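Long-range contact in 3-polyprenyl-4-hydroxybenzoate decarboxylase and related decarboxylases (Pelotomaculum thermopropionicum, PDB 6H6X), which is a prenylated-FMN-dependent decarboxylase of the UbiD family that probably removes the carboxyl group of aromatic acids as carbon dioxide: residues B[138-152]-B[163-177]. The protein carries 8 engineered substitutions. Sequence-based numbering, arbitrary orientation.
Sequences ARDPDSGVRNVSIHR and ILILPRHLWHFFGKA. With MN (manganese (II) ion), chain H; K (potassium ion), chain G; 4LU (1-deoxy-5-O-phosphono-1-(3,3,4,5-tetramethyl-9,11-dioxo-2,3,8,9,10,11-hexahydro-7H-quinolino[1,8-fg]pteridin-12-ium-7-y l)-D-ribitol), chain I.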
ATOM      1  N   ALA B 138     -24.359  16.400  26.209  1.00 47.08           N
ATOM      2  CA  ALA B 138     -25.311  16.095  27.286  1.00 54.30           C
ATOM      3  C   ALA B 138     -24.675  16.233  28.684  1.00 52.58           C
ATOM      4  O   ALA B 138     -23.430  16.274  28.835  1.00 61.34           O
ATOM      5  CB  ALA B 138     -25.867  14.709  27.089  1.00 52.86           C
ATOM      6  N   ARG B 139     -25.533  16.341  29.698  1.00 56.92           N
ATOM      7  CA  ARG B 139     -25.075  16.371  31.092  1.00 64.68           C
ATOM      8  C   ARG B 139     -25.581  15.182  31.900  1.00 67.94           C
ATOM      9  O   ARG B 139     -26.683  14.701  31.678  1.00 65.18           O
ATOM     10  CB  ARG B 139     -25.470  17.680  31.772  1.00 69.87           C
ATOM     11  CG  ARG B 139     -24.597  18.857  31.356  1.00 76.63           C
ATOM     12  CD  ARG B 139     -24.887  20.135  32.154  1.00 81.61           C
ATOM     13  NE  ARG B 139     -24.003  21.234  31.725  1.00 84.46           N
ATOM     14  CZ  ARG B 139     -22.769  21.468  32.202  1.00 78.11           C
ATOM     15  NH1 ARG B 139     -22.238  20.735  33.167  1.00 76.50           N
ATOM     16  NH2 ARG B 139     -22.043  22.472  31.720  1.00 75.59           N
ATOM     17  N   ASP B 140     -24.763  14.735  32.853  1.00 78.76           N
ATOM     18  CA  ASP B 140     -25.129  13.655  33.768  1.00 84.62           C
ATOM     19  C   ASP B 140     -26.275  14.204  34.641  1.00 85.35           C
ATOM     20  O   ASP B 140     -26.145  15.251  35.291  1.00 68.08           O
ATOM     21  CB  ASP B 140     -23.903  13.249  34.600  1.00 89.87           C
ATOM     22  CG  ASP B 140     -24.113  11.977  35.427  1.00 93.19           C
ATOM     23  OD1 ASP B 140     -25.077  11.942  36.204  1.00 99.87           O
ATOM     24  OD2 ASP B 140     -23.293  11.025  35.345  1.00 91.06           O
ATOM     25  N   PRO B 141     -27.432  13.536  34.605  1.00 91.16           N
ATOM     26  CA  PRO B 141     -28.566  14.073  35.350  1.00 99.73           C
ATOM     27  C   PRO B 141     -28.403  14.074  36.900  1.00108.11           C
ATOM     28  O   PRO B 141     -29.126  14.811  37.562  1.00104.84           O
ATOM     29  CB  PRO B 141     -29.732  13.194  34.877  1.00 96.76           C
ATOM     30  CG  PRO B 141     -29.103  11.891  34.518  1.00 92.80           C
ATOM     31  CD  PRO B 141     -27.723  12.218  34.009  1.00 91.16           C
ATOM     32  N   ASP B 142     -27.457  13.303  37.457  1.00116.33           N
ATOM     33  CA  ASP B 142     -27.143  13.330  38.915  1.00114.43           C
ATOM     34  C   ASP B 142     -25.889  14.139  39.270  1.00106.86           C
ATOM     35  O   ASP B 142     -25.940  14.941  40.183  1.00120.26           O
ATOM     36  CB  ASP B 142     -26.983  11.909  39.496  1.00110.44           C
ATOM     37  CG  ASP B 142     -28.242  11.041  39.336  1.00111.02           C
ATOM     38  OD1 ASP B 142     -29.370  11.592  39.230  1.00101.57           O
ATOM     39  OD2 ASP B 142     -28.108   9.788  39.314  1.00113.83           O
ATOM     40  N   SER B 143     -24.770  13.914  38.579  1.00 99.62           N
ATOM     41  CA  SER B 143     -23.505  14.617  38.879  1.00 91.57           C
ATOM     42  C   SER B 143     -23.317  15.948  38.122  1.00 94.70           C
ATOM     43  O   SER B 143     -22.413  16.726  38.446  1.00 77.37           O
ATOM     44  CB  SER B 143     -22.307  13.693  38.620  1.00 93.36           C
ATOM     45  OG  SER B 143     -21.832  13.775  37.288  1.00 94.06           O
ATOM     46  N   GLY B 144     -24.123  16.184  37.083  1.00 96.63           N
ATOM     47  CA  GLY B 144     -24.046  17.421  36.293  1.00 90.50           C
ATOM     48  C   GLY B 144     -22.872  17.593  35.324  1.00 77.97           C
ATOM     49  O   GLY B 144     -22.797  18.600  34.653  1.00 79.98           O
ATOM     50  N   VAL B 145     -21.945  16.648  35.254  1.00 72.83           N
ATOM     51  CA  VAL B 145     -20.825  16.772  34.324  1.00 71.98           C
ATOM     52  C   VAL B 145     -21.249  16.659  32.834  1.00 63.60           C
ATOM     53  O   VAL B 145     -22.211  15.953  32.489  1.00 49.72           O
ATOM     54  CB  VAL B 145     -19.697  15.752  34.621  1.00 83.76           C
ATOM     55  CG1 VAL B 145     -19.123  15.985  36.022  1.00 85.40           C
ATOM     56  CG2 VAL B 145     -20.170  14.301  34.406  1.00 84.31           C
ATOM     57  N   ARG B 146     -20.514  17.372  31.985  1.00 60.24           N
ATOM     58  CA  ARG B 146     -20.781  17.429  30.561  1.00 61.51           C
ATOM     59  C   ARG B 146     -19.932  16.417  29.780  1.00 58.43           C
ATOM     60  O   ARG B 146     -18.735  16.273  30.048  1.00 58.21           O
ATOM     61  CB  ARG B 146     -20.481  18.826  30.051  1.00 60.50           C
ATOM     62  CG  ARG B 146     -20.998  19.075  28.648  1.00 57.91           C
ATOM     63  CD  ARG B 146     -21.174  20.577  28.449  1.00 59.11           C
ATOM     64  NE  ARG B 146     -19.917  21.284  28.679  1.00 57.99           N
ATOM     65  CZ  ARG B 146     -19.795  22.599  28.878  1.00 53.59           C
ATOM     66  NH1 ARG B 146     -20.833  23.404  28.860  1.00 57.30           N
ATOM     67  NH2 ARG B 146     -18.600  23.111  29.045  1.00 52.76           N
ATOM     68  N   ASN B 147     -20.557  15.759  28.802  1.00 51.34           N
ATOM     69  CA  ASN B 147     -19.882  14.866  27.868  1.00 47.62           C
ATOM     70  C   ASN B 147     -20.259  15.195  26.412  1.00 44.72           C
ATOM     71  O   ASN B 147     -21.375  15.596  26.133  1.00 42.95           O
ATOM     72  CB  ASN B 147     -20.278  13.423  28.181  1.00 51.31           C
ATOM     73  CG  ASN B 147     -19.353  12.389  27.531  1.00 55.78           C
ATOM     74  OD1 ASN B 147     -18.254  12.125  28.040  1.00 52.31           O
ATOM     75  ND2 ASN B 147     -19.818  11.764  26.408  1.00 57.06           N
ATOM     76  N   VAL B 148     -19.324  14.955  25.498  1.00 42.85           N
ATOM     77  CA  VAL B 148     -19.548  15.084  24.079  1.00 42.79           C
ATOM     78  C   VAL B 148     -19.133  13.756  23.402  1.00 43.62           C
ATOM     79  O   VAL B 148     -18.096  13.209  23.707  1.00 44.10           O
ATOM     80  CB  VAL B 148     -18.708  16.224  23.517  1.00 42.21           C
ATOM     81  CG1 VAL B 148     -19.014  16.478  22.051  1.00 37.46           C
ATOM     82  CG2 VAL B 148     -18.864  17.474  24.397  1.00 47.79           C
ATOM     83  N   SER B 149     -19.956  13.276  22.486  1.00 42.86           N
ATOM     84  CA  SER B 149     -19.645  12.124  21.636  1.00 47.98           C
ATOM     85  C   SER B 149     -20.379  12.253  20.291  1.00 42.33           C
ATOM     86  O   SER B 149     -21.274  13.095  20.134  1.00 43.45           O
ATOM     87  CB  SER B 149     -20.079  10.813  22.351  1.00 46.85           C
ATOM     88  OG  SER B 149     -21.345  10.964  22.991  1.00 49.48           O
ATOM     89  N   ILE B 150     -20.006  11.405  19.331  1.00 40.74           N
ATOM     90  CA  ILE B 150     -20.656  11.420  18.027  1.00 39.41           C
ATOM     91  C   ILE B 150     -21.395  10.103  17.850  1.00 40.14           C
ATOM     92  O   ILE B 150     -20.801   9.029  17.976  1.00 39.37           O
ATOM     93  CB  ILE B 150     -19.629  11.607  16.885  1.00 38.03           C
ATOM     94  CG1 ILE B 150     -19.009  12.990  16.979  1.00 40.61           C
ATOM     95  CG2 ILE B 150     -20.299  11.410  15.506  1.00 38.43           C
ATOM     96  CD1 ILE B 150     -18.000  13.279  15.872  1.00 41.59           C
ATOM     97  N   HIS B 151     -22.669  10.204  17.507  1.00 41.89           N
ATOM     98  CA  HIS B 151     -23.578   9.044  17.294  1.00 41.31           C
ATOM     99  C   HIS B 151     -24.261   9.210  15.956  1.00 43.88           C
ATOM    100  O   HIS B 151     -24.622  10.337  15.556  1.00 43.59           O
ATOM    101  CB  HIS B 151     -24.627   8.961  18.424  1.00 39.60           C
ATOM    102  CG  HIS B 151     -23.999   8.894  19.774  1.00 40.95           C
ATOM    103  ND1 HIS B 151     -23.735   7.705  20.412  1.00 47.80           N
ATOM    104  CD2 HIS B 151     -23.451   9.861  20.546  1.00 43.08           C
ATOM    105  CE1 HIS B 151     -23.087   7.946  21.542  1.00 46.76           C
ATOM    106  NE2 HIS B 151     -22.890   9.247  21.639  1.00 46.42           N
ATOM    107  N   ARG B 152     -24.399   8.105  15.221  1.00 45.03           N
ATOM    108  CA  ARG B 152     -25.248   8.120  14.048  1.00 47.20           C
ATOM    109  C   ARG B 152     -26.704   8.330  14.483  1.00 42.62           C
ATOM    110  O   ARG B 152     -27.135   7.809  15.506  1.00 39.05           O
ATOM    111  CB  ARG B 152     -25.074   6.862  13.223  1.00 51.01           C
ATOM    112  CG  ARG B 152     -25.723   5.624  13.796  1.00 53.39           C
ATOM    113  CD  ARG B 152     -25.339   4.398  12.990  1.00 59.34           C
ATOM    114  NE  ARG B 152     -26.170   3.256  13.363  1.00 61.48           N
ATOM    115  CZ  ARG B 152     -25.791   1.977  13.422  1.00 60.27           C
ATOM    116  NH1 ARG B 152     -24.538   1.577  13.151  1.00 58.93           N
ATOM    117  NH2 ARG B 152     -26.692   1.075  13.784  1.00 57.80           N
ATOM    118  N   ILE B 163     -31.106   6.525  17.452  1.00 49.60           N
ATOM    119  CA  ILE B 163     -29.737   6.760  17.847  1.00 52.55           C
ATOM    120  C   ILE B 163     -29.123   5.447  18.321  1.00 50.77           C
ATOM    121  O   ILE B 163     -29.695   4.741  19.105  1.00 56.37           O
ATOM    122  CB  ILE B 163     -29.653   7.879  18.917  1.00 51.08           C
ATOM    123  CG1 ILE B 163     -28.190   8.171  19.254  1.00 48.35           C
ATOM    124  CG2 ILE B 163     -30.416   7.501  20.174  1.00 52.20           C
ATOM    125  CD1 ILE B 163     -28.002   9.229  20.322  1.00 50.83           C
ATOM    126  N   LEU B 164     -27.959   5.133  17.790  1.00 52.27           N
ATOM    127  CA  LEU B 164     -27.113   4.071  18.304  1.00 49.73           C
ATOM    128  C   LEU B 164     -26.273   4.640  19.431  1.00 53.63           C
ATOM    129  O   LEU B 164     -25.499   5.562  19.203  1.00 58.79           O
ATOM    130  CB  LEU B 164     -26.227   3.515  17.189  1.00 50.89           C
ATOM    131  CG  LEU B 164     -25.092   2.615  17.696  1.00 60.24           C
ATOM    132  CD1 LEU B 164     -25.658   1.363  18.329  1.00 57.96           C
ATOM    133  CD2 LEU B 164     -24.116   2.260  16.583  1.00 67.48           C
ATOM    134  N   ILE B 165     -26.446   4.132  20.646  1.00 54.80           N
ATOM    135  CA  ILE B 165     -25.604   4.499  21.775  1.00 54.45           C
ATOM    136  C   ILE B 165     -24.840   3.257  22.271  1.00 62.55           C
ATOM    137  O   ILE B 165     -25.425   2.360  22.873  1.00 72.24           O
ATOM    138  CB  ILE B 165     -26.431   5.120  22.938  1.00 59.40           C
ATOM    139  CG1 ILE B 165     -27.434   6.154  22.430  1.00 58.35           C
ATOM    140  CG2 ILE B 165     -25.531   5.771  23.992  1.00 55.64           C
ATOM    141  CD1 ILE B 165     -28.247   6.783  23.545  1.00 62.70           C
ATOM    142  N   LEU B 166     -23.537   3.220  22.048  1.00 70.16           N
ATOM    143  CA  LEU B 166     -22.689   2.156  22.600  1.00 77.23           C
ATOM    144  C   LEU B 166     -22.539   2.352  24.126  1.00 82.52           C
ATOM    145  O   LEU B 166     -22.749   3.462  24.625  1.00 81.38           O
ATOM    146  CB  LEU B 166     -21.321   2.145  21.904  1.00 77.88           C
ATOM    147  CG  LEU B 166     -21.393   1.921  20.383  1.00 89.92           C
ATOM    148  CD1 LEU B 166     -20.026   2.153  19.718  1.00 93.33           C
ATOM    149  CD2 LEU B 166     -21.959   0.550  20.047  1.00 85.17           C
ATOM    150  N   PRO B 167     -22.206   1.281  24.879  1.00 81.42           N
ATOM    151  CA  PRO B 167     -22.086   1.388  26.347  1.00 80.55           C
ATOM    152  C   PRO B 167     -20.813   2.143  26.819  1.00 79.19           C
ATOM    153  O   PRO B 167     -19.815   1.535  27.229  1.00 74.29           O
ATOM    154  CB  PRO B 167     -22.103  -0.081  26.797  1.00 83.99           C
ATOM    155  CG  PRO B 167     -21.493  -0.805  25.641  1.00 90.92           C
ATOM    156  CD  PRO B 167     -22.047  -0.111  24.421  1.00 84.21           C
ATOM    157  N   ARG B 168     -20.892   3.472  26.741  1.00 78.45           N
ATOM    158  CA  ARG B 168     -19.802   4.408  27.080  1.00 77.91           C
ATOM    159  C   ARG B 168     -20.466   5.534  27.935  1.00 76.70           C
ATOM    160  O   ARG B 168     -21.428   5.264  28.653  1.00 66.75           O
ATOM    161  CB  ARG B 168     -19.111   4.951  25.806  1.00 83.65           C
ATOM    162  CG  ARG B 168     -18.323   3.966  24.927  1.00 91.81           C
ATOM    163  CD  ARG B 168     -16.913   3.657  25.447  1.00102.11           C
ATOM    164  NE  ARG B 168     -16.155   4.849  25.876  1.00111.72           N
ATOM    165  CZ  ARG B 168     -15.370   4.949  26.963  1.00100.40           C
ATOM    166  NH1 ARG B 168     -15.176   3.927  27.797  1.00 90.77           N
ATOM    167  NH2 ARG B 168     -14.758   6.107  27.223  1.00101.98           N
ATOM    168  N   HIS B 169     -20.028   6.792  27.841  1.00 63.77           N
ATOM    169  CA  HIS B 169     -20.528   7.820  28.756  1.00 59.91           C
ATOM    170  C   HIS B 169     -21.977   8.250  28.546  1.00 64.29           C
ATOM    171  O   HIS B 169     -22.711   8.387  29.514  1.00 67.97           O
ATOM    172  CB  HIS B 169     -19.589   9.026  28.791  1.00 58.10           C
ATOM    173  CG  HIS B 169     -18.204   8.669  29.233  1.00 63.60           C
ATOM    174  ND1 HIS B 169     -17.104   9.437  28.942  1.00 63.52           N
ATOM    175  CD2 HIS B 169     -17.740   7.594  29.925  1.00 68.42           C
ATOM    176  CE1 HIS B 169     -16.024   8.864  29.439  1.00 65.55           C
ATOM    177  NE2 HIS B 169     -16.381   7.746  30.048  1.00 68.78           N
ATOM    178  N   LEU B 170     -22.407   8.488  27.317  1.00 58.72           N
ATOM    179  CA  LEU B 170     -23.773   8.889  27.091  1.00 58.98           C
ATOM    180  C   LEU B 170     -24.755   7.822  27.595  1.00 63.04           C
ATOM    181  O   LEU B 170     -25.793   8.134  28.151  1.00 63.81           O
ATOM    182  CB  LEU B 170     -23.990   9.125  25.609  1.00 58.83           C
ATOM    183  CG  LEU B 170     -25.403   9.595  25.270  1.00 59.98           C
ATOM    184  CD1 LEU B 170     -25.733  10.902  26.001  1.00 61.87           C
ATOM    185  CD2 LEU B 170     -25.555   9.749  23.768  1.00 54.64           C
ATOM    186  N   TRP B 171     -24.429   6.558  27.364  1.00 71.03           N
ATOM    187  CA  TRP B 171     -25.222   5.437  27.886  1.00 77.20           C
ATOM    188  C   TRP B 171     -25.371   5.481  29.418  1.00 77.42           C
ATOM    189  O   TRP B 171     -26.466   5.296  29.952  1.00 80.29           O
ATOM    190  CB  TRP B 171     -24.570   4.126  27.464  1.00 75.34           C
ATOM    191  CG  TRP B 171     -25.325   2.917  27.879  1.00 78.55           C
ATOM    192  CD1 TRP B 171     -24.970   2.023  28.853  1.00 73.37           C
ATOM    193  CD2 TRP B 171     -26.569   2.458  27.338  1.00 72.97           C
ATOM    194  NE1 TRP B 171     -25.919   1.046  28.952  1.00 77.57           N
ATOM    195  CE2 TRP B 171     -26.910   1.271  28.033  1.00 73.97           C
ATOM    196  CE3 TRP B 171     -27.429   2.927  26.327  1.00 75.78           C
ATOM    197  CZ2 TRP B 171     -28.082   0.522  27.746  1.00 74.88           C
ATOM    198  CZ3 TRP B 171     -28.613   2.187  26.045  1.00 81.07           C
ATOM    199  CH2 TRP B 171     -28.917   0.995  26.758  1.00 75.72           C
ATOM    200  N   HIS B 172     -24.261   5.738  30.103  1.00 78.10           N
ATOM    201  CA  HIS B 172     -24.276   5.915  31.537  1.00 78.39           C
ATOM    202  C   HIS B 172     -25.251   7.025  31.922  1.00 79.55           C
ATOM    203  O   HIS B 172     -26.097   6.815  32.792  1.00 75.67           O
ATOM    204  CB  HIS B 172     -22.880   6.204  32.068  1.00 85.49           C
ATOM    205  CG  HIS B 172     -22.762   6.037  33.552  1.00101.29           C
ATOM    206  ND1 HIS B 172     -22.563   7.103  34.414  1.00110.03           N
ATOM    207  CD2 HIS B 172     -22.855   4.931  34.331  1.00105.91           C
ATOM    208  CE1 HIS B 172     -22.511   6.652  35.655  1.00111.10           C
ATOM    209  NE2 HIS B 172     -22.712   5.344  35.635  1.00111.96           N
ATOM    210  N   PHE B 173     -25.176   8.177  31.249  1.00 78.42           N
ATOM    211  CA  PHE B 173     -26.100   9.282  31.531  1.00 69.54           C
ATOM    212  C   PHE B 173     -27.537   8.902  31.262  1.00 69.08           C
ATOM    213  O   PHE B 173     -28.413   9.273  32.029  1.00 73.09           O
ATOM    214  CB  PHE B 173     -25.834  10.503  30.656  1.00 62.31           C
ATOM    215  CG  PHE B 173     -24.555  11.230  30.938  1.00 51.76           C
ATOM    216  CD1 PHE B 173     -23.591  10.749  31.822  1.00 53.51           C
ATOM    217  CD2 PHE B 173     -24.303  12.397  30.249  1.00 49.08           C
ATOM    218  CE1 PHE B 173     -22.406  11.428  32.025  1.00 52.07           C
ATOM    219  CE2 PHE B 173     -23.128  13.102  30.455  1.00 49.85           C
ATOM    220  CZ  PHE B 173     -22.171  12.616  31.339  1.00 56.26           C
ATOM    221  N   PHE B 174     -27.779   8.255  30.130  1.00 64.96           N
ATOM    222  CA  PHE B 174     -29.130   7.942  29.702  1.00 69.41           C
ATOM    223  C   PHE B 174     -29.724   6.909  30.668  1.00 85.04           C
ATOM    224  O   PHE B 174     -30.884   7.019  31.044  1.00 89.46           O
ATOM    225  CB  PHE B 174     -29.104   7.397  28.283  1.00 68.56           C
ATOM    226  CG  PHE B 174     -30.441   6.991  27.757  1.00 68.60           C
ATOM    227  CD1 PHE B 174     -31.509   7.874  27.778  1.00 77.77           C
ATOM    228  CD2 PHE B 174     -30.639   5.719  27.249  1.00 69.20           C
ATOM    229  CE1 PHE B 174     -32.757   7.499  27.293  1.00 79.48           C
ATOM    230  CE2 PHE B 174     -31.893   5.339  26.756  1.00 75.00           C
ATOM    231  CZ  PHE B 174     -32.946   6.241  26.764  1.00 75.77           C
ATOM    232  N   GLY B 175     -28.912   5.926  31.071  1.00 93.66           N
ATOM    233  CA  GLY B 175     -29.271   4.940  32.098  1.00 94.64           C
ATOM    234  C   GLY B 175     -29.873   5.596  33.320  1.00101.99           C
ATOM    235  O   GLY B 175     -30.953   5.204  33.758  1.00106.93           O
ATOM    236  N   LYS B 176     -29.193   6.631  33.820  1.00 97.75           N
ATOM    237  CA  LYS B 176     -29.627   7.365  35.008  1.00 90.53           C
ATOM    238  C   LYS B 176     -30.911   8.139  34.781  1.00 92.24           C
ATOM    239  O   LYS B 176     -31.747   8.191  35.678  1.00 98.58           O
ATOM    240  CB  LYS B 176     -28.518   8.293  35.552  1.00 85.20           C
ATOM    241  CG  LYS B 176     -27.393   7.535  36.246  1.00 82.22           C
ATOM    242  CD  LYS B 176     -26.022   8.218  36.149  1.00 89.16           C
ATOM    243  CE  LYS B 176     -25.548   8.893  37.442  1.00 83.04           C
ATOM    244  NZ  LYS B 176     -24.059   9.074  37.456  1.00 84.12           N
ATOM    245  N   ALA B 177     -31.088   8.721  33.595  1.00 96.35           N
ATOM    246  CA  ALA B 177     -32.332   9.419  33.279  1.00 95.25           C
ATOM    247  C   ALA B 177     -33.496   8.446  33.211  1.00 98.25           C
ATOM    248  O   ALA B 177     -34.595   8.766  33.659  1.00106.46           O
ATOM    249  CB  ALA B 177     -32.221  10.193  31.970  1.00 93.97           C
TER
HETATM  250 MN    MN H 502     -16.560  11.347  27.624  1.00 61.91          MN
HETATM  251  K     K G 501     -15.977  11.313  23.857  1.00 51.54           K
HETATM  252  C9  4LU I 503     -17.602   8.382  15.974  1.00 56.45           C
HETATM  253  C8  4LU I 503     -17.428   9.070  14.736  1.00 49.77           C
HETATM  254  C7  4LU I 503     -18.304   8.910  13.657  1.00 47.98           C
HETATM  255  C10 4LU I 503     -20.057   6.111  17.693  1.00 57.01           C
HETATM  256  C6  4LU I 503     -19.322   7.786  13.737  1.00 50.55           C
HETATM  257  N3  4LU I 503     -22.636   5.316  18.404  1.00 57.60           N
HETATM  258  C2  4LU I 503     -21.648   5.382  19.354  1.00 58.97           C
HETATM  259  C13 4LU I 503     -20.306   7.817  11.197  1.00 50.40           C
HETATM  260  C5  4LU I 503     -20.403   7.461  12.667  1.00 51.50           C
HETATM  261  C1  4LU I 503     -21.194   5.649  14.132  1.00 53.93           C
HETATM  262  O2  4LU I 503     -21.918   5.088  20.559  1.00 59.62           O
HETATM  263  N1  4LU I 503     -20.389   5.783  19.004  1.00 56.51           N
HETATM  264  C4  4LU I 503     -22.415   5.620  17.091  1.00 57.66           C
HETATM  265  O4  4LU I 503     -23.353   5.564  16.254  1.00 55.60           O
HETATM  266  C4A 4LU I 503     -21.033   6.046  16.672  1.00 55.83           C
HETATM  267  N5  4LU I 503     -20.714   6.423  15.325  1.00 55.88           N
HETATM  268  C3  4LU I 503     -21.368   6.382  13.017  1.00 56.76           C
HETATM  269  C12 4LU I 503     -21.432   8.576  13.011  1.00 54.10           C
HETATM  270  C5A 4LU I 503     -19.572   7.230  15.070  1.00 50.93           C
HETATM  271  C7M 4LU I 503     -18.069   9.662  12.348  1.00 53.52           C
HETATM  272  C8M 4LU I 503     -16.272  10.032  14.703  1.00 52.53           C
HETATM  273  C9A 4LU I 503     -18.615   7.424  16.195  1.00 52.64           C
HETATM  274  N10 4LU I 503     -18.757   6.563  17.350  1.00 50.44           N
HETATM  275  C1' 4LU I 503     -17.761   6.557  18.420  1.00 54.91           C
HETATM  276  C2' 4LU I 503     -17.933   7.586  19.562  1.00 56.20           C
HETATM  277  O2' 4LU I 503     -18.270   8.900  19.105  1.00 55.03           O
HETATM  278  C3' 4LU I 503     -16.604   7.686  20.294  1.00 57.27           C
HETATM  279  O3' 4LU I 503     -16.139   6.373  20.616  1.00 54.84           O
HETATM  280  C4' 4LU I 503     -16.695   8.585  21.532  1.00 58.26           C
HETATM  281  O4' 4LU I 503     -15.405   9.080  22.003  1.00 47.19           O
HETATM  282  C5' 4LU I 503     -17.377   7.965  22.739  1.00 58.22           C
HETATM  283  O5' 4LU I 503     -17.281   9.054  23.683  1.00 62.64           O
HETATM  284  P   4LU I 503     -17.451   8.861  25.288  1.00 61.63           P
HETATM  285  O2P 4LU I 503     -17.509  10.271  25.904  1.00 59.05           O
HETATM  286  O3P 4LU I 503     -18.821   8.148  25.480  1.00 50.87           O
HETATM  287  O1P 4LU I 503     -16.202   8.086  25.709  1.00 60.88           O
HETATM  288  O   HOH W   1     -20.892   8.472  24.405  1.00 52.36           O
HETATM  289  O   HOH W   2     -14.635  10.142  26.870  1.00 49.64           O
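A138 CB lies 4.0 Å from L170 CD1, while A138 O sits at the edge of the F173 ring. That ring packs against the hairpin turn joining strands 130-139 and 146-157, and D140 covers one face, its CB 3.8 Å from the ring centroid in a CH-pi contact. With CG anti to the backbone N (chi1 -171°), the D140 carboxylate reaches K176, where OD2 receives NZ on its syn lone pair at 3.0 Å; OD1 accepts D142 N on its anti lone pair, an Asx turn, and S143 N from above the carboxylate plane, completing an Asx motif. Replacing D140 by alanine would probably leave the K176 ammonium without its salt-bridge mate and the D142 and S143 amides without their side-chain acceptor. P141 lays CG against K176 CB, and V145 CG2 touches F173 CZ. N147 packs CB on F173 but turns OD1 to manganese (1.9 Å), which H169 ND1 binds at 2.4 Å; E210 and the cofactor phosphate also bind the metal. S149 OG shares a 2.7 Å hydrogen bond with H151 NE2. The other imidazole nitrogen, ND1, donates to L164 O at 3.0 Å, nearly in the ring plane, and L170 CD2 covers one ring face. L164 CD2 sits over the centre of the R152 guanidinium, whose charge is paired with E254 and E259. At the start of helix 169-179 the H169 amide and the R168 guanidinium grip the phosphate, as does N147 ND2, so helix dipole, arginine, manganese and potassium probably offset its negative charge, while backbone groups of R152, L164 and L166 read the polar edge of the prenylated flavin.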